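PDB 3GJY: spermidine synthase from Corynebacterium glutamicum ATCC 13032, which probably makes spermidine by transferring an aminopropyl group from decarboxylated S-adenosylmethionine to putrescine, a step of polyamine biosynthesis. Local coordinates for residues A84-A88 with S89-I93; T76-R79 with A80-A84. All coordinates share one frame; numbering follows the deposited sequence.

Contact 1. Residues A84-A88 with S89-I93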
loop_
_atom_site.group_PDB
_atom_site.type_symbol
_atom_site.label_atom_id
_atom_site.label_comp_id
_atom_site.label_asym_id
_atom_site.label_seq_id
_atom_site.Cartn_x
_atom_site.Cartn_y
_atom_site.Cartn_z
ATOM N N ALA A 84 -0.682 -18.090 3.486
ATOM C CA ALA A 84 0.368 -19.079 3.723
ATOM C C ALA A 84 0.981 -19.025 5.109
ATOM O O ALA A 84 1.400 -20.072 5.618
ATOM C CB ALA A 84 1.451 -18.920 2.688
ATOM N N HIS A 85 1.059 -17.830 5.706
ATOM C CA HIS A 85 1.934 -17.655 6.872
ATOM C C HIS A 85 1.311 -17.128 8.137
ATOM O O HIS A 85 1.945 -17.219 9.186
ATOM C CB HIS A 85 3.083 -16.724 6.512
ATOM C CG HIS A 85 3.881 -17.194 5.346
ATOM N ND1 HIS A 85 4.504 -18.428 5.313
ATOM C CD2 HIS A 85 4.151 -16.598 4.160
ATOM C CE1 HIS A 85 5.149 -18.555 4.164
ATOM N NE2 HIS A 85 4.951 -17.463 3.444
ATOM N N GLN A 86 0.121 -16.535 8.056
ATOM C CA GLN A 86 -0.416 -15.827 9.219
ATOM C C GLN A 86 -1.791 -16.327 9.605
ATOM O O GLN A 86 -2.420 -17.087 8.875
ATOM C CB GLN A 86 -0.432 -14.294 8.954
ATOM C CG GLN A 86 1.005 -13.769 8.779
ATOM C CD GLN A 86 1.044 -12.312 8.445
ATOM O OE1 GLN A 86 0.312 -11.863 7.568
ATOM N NE2 GLN A 86 1.912 -11.572 9.110
ATOM N N ASP A 87 -2.240 -15.914 10.775
ATOM C CA ASP A 87 -3.525 -16.334 11.317
ATOM C C ASP A 87 -4.532 -15.211 11.068
ATOM O O ASP A 87 -4.529 -14.162 11.735
ATOM C CB ASP A 87 -3.352 -16.625 12.813
ATOM C CG ASP A 87 -4.623 -17.137 13.469
ATOM O OD1 ASP A 87 -5.713 -17.041 12.838
ATOM O OD2 ASP A 87 -4.517 -17.615 14.625
ATOM N N ALA A 88 -5.401 -15.420 10.075
ATOM C CA ALA A 88 -6.381 -14.416 9.692
ATOM C C ALA A 88 -7.333 -14.033 10.807
ATOM O O ALA A 88 -7.891 -12.925 10.790
ATOM C CB ALA A 88 -7.180 -14.903 8.459
ATOM N N SER A 89 -7.574 -14.962 11.742
ATOM C CA SER A 89 -8.555 -14.693 12.796
ATOM C C SER A 89 -8.068 -13.652 13.798
ATOM O O SER A 89 -8.860 -13.137 14.605
ATOM C CB SER A 89 -8.962 -15.996 13.516
ATOM O OG SER A 89 -7.906 -16.459 14.290
ATOM N N LYS A 90 -6.782 -13.321 13.745
ATOM C CA LYS A 90 -6.245 -12.320 14.668
ATOM C C LYS A 90 -5.370 -11.265 13.972
ATOM O O LYS A 90 -4.551 -10.557 14.597
ATOM C CB LYS A 90 -5.572 -12.976 15.856
ATOM C CG LYS A 90 -4.478 -13.919 15.523
ATOM C CD LYS A 90 -3.670 -14.257 16.774
ATOM C CE LYS A 90 -2.528 -15.173 16.460
ATOM N NZ LYS A 90 -1.764 -15.392 17.740
ATOM N N LEU A 91 -5.614 -11.126 12.676
ATOM C CA LEU A 91 -4.781 -10.283 11.836
ATOM C C LEU A 91 -4.925 -8.798 12.162
ATOM O O LEU A 91 -6.052 -8.295 12.289
ATOM C CB LEU A 91 -5.171 -10.572 10.369
ATOM C CG LEU A 91 -4.119 -10.130 9.357
ATOM C CD1 LEU A 91 -2.909 -11.034 9.439
ATOM C CD2 LEU A 91 -4.735 -10.205 7.958
ATOM N N ARG A 92 -3.790 -8.093 12.224
ATOM C CA ARG A 92 -3.729 -6.635 12.470
ATOM C C ARG A 92 -2.995 -6.040 11.280
ATOM O O ARG A 92 -1.809 -6.309 11.068
ATOM C CB ARG A 92 -2.976 -6.305 13.761
ATOM C CG ARG A 92 -3.566 -6.949 14.972
ATOM C CD ARG A 92 -2.534 -7.076 16.108
ATOM N NE ARG A 92 -1.416 -7.913 15.691
ATOM C CZ ARG A 92 -0.306 -8.099 16.405
ATOM N NH1 ARG A 92 -0.173 -7.470 17.573
ATOM N NH2 ARG A 92 0.688 -8.850 15.910
ATOM N N ILE A 93 -3.707 -5.236 10.477
ATOM C CA ILE A 93 -3.110 -4.591 9.313
ATOM C C ILE A 93 -3.079 -3.071 9.527
ATOM O O ILE A 93 -4.149 -2.479 9.773
ATOM C CB ILE A 93 -3.868 -4.905 8.003
ATOM C CG1 ILE A 93 -4.071 -6.418 7.813
ATOM C CG2 ILE A 93 -3.121 -4.232 6.799
ATOM C CD1 ILE A 93 -4.857 -6.760 6.564
#
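D87 OD1 is gripped twice by S89. The serine hydroxyl donates to it from OG over 2.7 Å, and the backbone N of the same residue donates over 3.0 Å. The second bond makes an Asx turn, built into the link between helix 69-85 and strand 92-96 of the Rossmann-like fold of AdoMet-dependent transferases. Both donors come from one face of the carboxylate: OG on the syn side of OD1 but out of the plane, N from above it. D87 holds CG anti to its own N (chi1 -177°), which lays the carboxylate beside the carbonyl carbon, where the chain continues to S89.

The backbone repeats the theme. K90 N donates to D87 O at 3.1 Å in a nearly straight bond (163°), so a type I beta turn runs over A88 and S89, and the aspartate holds the turn with both its side chain and its carbonyl. K90 N sits well above the plane of that carbonyl. A weak bond from L91 N to A88 O, 3.5 Å long, adds an overlapping turn just before the strand begins. The extended chain of K90 crosses D87 at about a right angle and brings its CE within 3.6 Å of D87 OD2; NZ lies 4.7 Å from that oxygen, too far for a salt bridge, though the opposite charges probably attract.

On the inward side, buried L91 crosses Q86. Q86 extends beyond CG to bond through NE2 to the carbonyl of D161 in strand 160-165, fixing the amide at that end. Its other end, the buried OE1, has no polar partner in the model and meets the methyl L91 CD1 at 3.8 Å.

Contact 2. Residues T76-R79 with A80-A84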
loop_
_atom_site.group_PDB
_atom_site.type_symbol
_atom_site.label_atom_id
_atom_site.label_comp_id
_atom_site.label_asym_id
_atom_site.label_seq_id
_atom_site.Cartn_x
_atom_site.Cartn_y
_atom_site.Cartn_z
ATOM N N THR A 76 -3.434 -9.255 -4.177
ATOM C CA THR A 76 -2.931 -10.567 -4.561
ATOM C C THR A 76 -1.671 -10.941 -3.753
ATOM O O THR A 76 -1.573 -12.062 -3.207
ATOM C CB THR A 76 -2.614 -10.577 -6.066
ATOM O OG1 THR A 76 -3.841 -10.436 -6.786
ATOM C CG2 THR A 76 -1.895 -11.887 -6.463
ATOM N N GLY A 77 -0.719 -10.021 -3.678
ATOM C CA GLY A 77 0.537 -10.350 -2.995
ATOM C C GLY A 77 0.321 -10.541 -1.502
ATOM O O GLY A 77 0.862 -11.475 -0.915
ATOM N N ALA A 78 -0.460 -9.647 -0.877
ATOM C CA ALA A 78 -0.684 -9.727 0.571
ATOM C C ALA A 78 -1.513 -10.964 0.926
ATOM O O ALA A 78 -1.192 -11.673 1.883
ATOM C CB ALA A 78 -1.359 -8.450 1.115
ATOM N N ARG A 79 -2.560 -11.247 0.157
ATOM C CA ARG A 79 -3.402 -12.424 0.495
ATOM C C ARG A 79 -2.589 -13.701 0.366
ATOM O O ARG A 79 -2.716 -14.615 1.196
ATOM C CB ARG A 79 -4.650 -12.528 -0.385
ATOM C CG ARG A 79 -5.722 -11.481 -0.023
ATOM C CD ARG A 79 -6.873 -11.578 -0.989
ATOM N NE ARG A 79 -7.585 -12.843 -0.885
ATOM C CZ ARG A 79 -8.695 -13.100 -1.568
ATOM N NH1 ARG A 79 -9.184 -12.184 -2.407
ATOM N NH2 ARG A 79 -9.305 -14.272 -1.429
ATOM N N ALA A 80 -1.743 -13.786 -0.665
ATOM C CA ALA A 80 -0.921 -15.005 -0.813
ATOM C C ALA A 80 -0.046 -15.225 0.440
ATOM O O ALA A 80 0.086 -16.346 0.948
ATOM C CB ALA A 80 -0.074 -14.944 -2.095
ATOM N N PHE A 81 0.538 -14.141 0.928
ATOM C CA PHE A 81 1.398 -14.208 2.077
ATOM C C PHE A 81 0.598 -14.523 3.349
ATOM O O PHE A 81 0.973 -15.413 4.123
ATOM C CB PHE A 81 2.120 -12.870 2.242
ATOM C CG PHE A 81 3.150 -12.873 3.352
ATOM C CD1 PHE A 81 4.493 -13.082 3.060
ATOM C CD2 PHE A 81 2.783 -12.714 4.679
ATOM C CE1 PHE A 81 5.463 -13.072 4.063
ATOM C CE2 PHE A 81 3.753 -12.739 5.693
ATOM C CZ PHE A 81 5.084 -12.929 5.360
ATOM N N ILE A 82 -0.480 -13.776 3.593
ATOM C CA ILE A 82 -1.284 -13.968 4.795
ATOM C C ILE A 82 -1.831 -15.400 4.819
ATOM O O ILE A 82 -1.824 -16.066 5.858
ATOM C CB ILE A 82 -2.452 -12.936 4.833
ATOM C CG1 ILE A 82 -1.910 -11.505 5.034
ATOM C CG2 ILE A 82 -3.502 -13.293 5.914
ATOM C CD1 ILE A 82 -2.901 -10.428 4.627
ATOM N N ASP A 83 -2.339 -15.854 3.684
ATOM C CA ASP A 83 -2.927 -17.192 3.634
ATOM C C ASP A 83 -1.904 -18.275 3.950
ATOM O O ASP A 83 -2.236 -19.284 4.575
ATOM C CB ASP A 83 -3.578 -17.446 2.276
ATOM C CG ASP A 83 -4.816 -16.589 2.054
ATOM O OD1 ASP A 83 -5.336 -15.963 3.024
ATOM O OD2 ASP A 83 -5.255 -16.554 0.891
ATOM N N ALA A 84 -0.682 -18.090 3.486
ATOM C CA ALA A 84 0.368 -19.079 3.723
ATOM C C ALA A 84 0.981 -19.025 5.109
ATOM O O ALA A 84 1.400 -20.072 5.618
ATOM C CB ALA A 84 1.451 -18.920 2.688
HETATM O O HOH W 1 -7.532 -15.234 0.676
#
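A80 N donates to T76 O at 3.1 Å, the first of four successive i to i+4 bonds between 76-79 and 80-83; A84 N to A80 O continues the series. F81 N reaches G77 O over a longer 3.3 Å, while I82 N to A78 O and D83 N to R79 O tighten to 2.8 Å each. The I82 bond is the straightest (174°), its donor lying nearly on the line of the A78 carbonyl. I82 also packs on that oxygen: with CG1 beside its own backbone N (chi1 -68°), CG1 folds back to 3.2 Å from A78 O, and CD1 goes on to meet the A78 methyl.

On the more exposed flank, a water links the side chains one turn apart. It accepts from R79 NE, lying in plane at the guanidinium edge, and donates to D83 OD2 at 2.6 Å. NE and OD2 themselves stay 4.7 Å apart, so the water bridges the two opposite charges, which probably attract each other without forming a direct salt bridge. Each group has a second hold: R79 NH1 bonds to Y106 OH and D83 OD1 to Y111 OH. On another flank, T76 OG1 is hydrogen-bonded both to R72 O, one turn earlier, and to E263 OE1.

These partners place the segment between two other helices. A78 and R79 pack on F107 of helix 102-110, I82 rests on Y111 just beyond that helix, and T76 and A80 lie against I260 of helix 255-264; the following turn leads into strand 92-96 of the mixed sheet.

Overall arrangement
Followed from the N terminus, the chain passes contact 2 first and contact 1 directly after it. Neither closes a long loop: 76-84 is continuous helix, 84-93 takes in the helix end, the turn and the start of strand 92-96. They do not nest or cross but run in series, sharing A84, with centres about 10 Å apart. The bend returns the chain against the helix, so L91 CD2 comes to 3.8 Å from I82 CD1 and the Q86 side chain packs on the ring of F81. Together they join helix 69-85, flanked by helices 102-110 and 255-264, to strand 92-96, which enters the mixed sheet between the parallel strands 115-120 and 160-165.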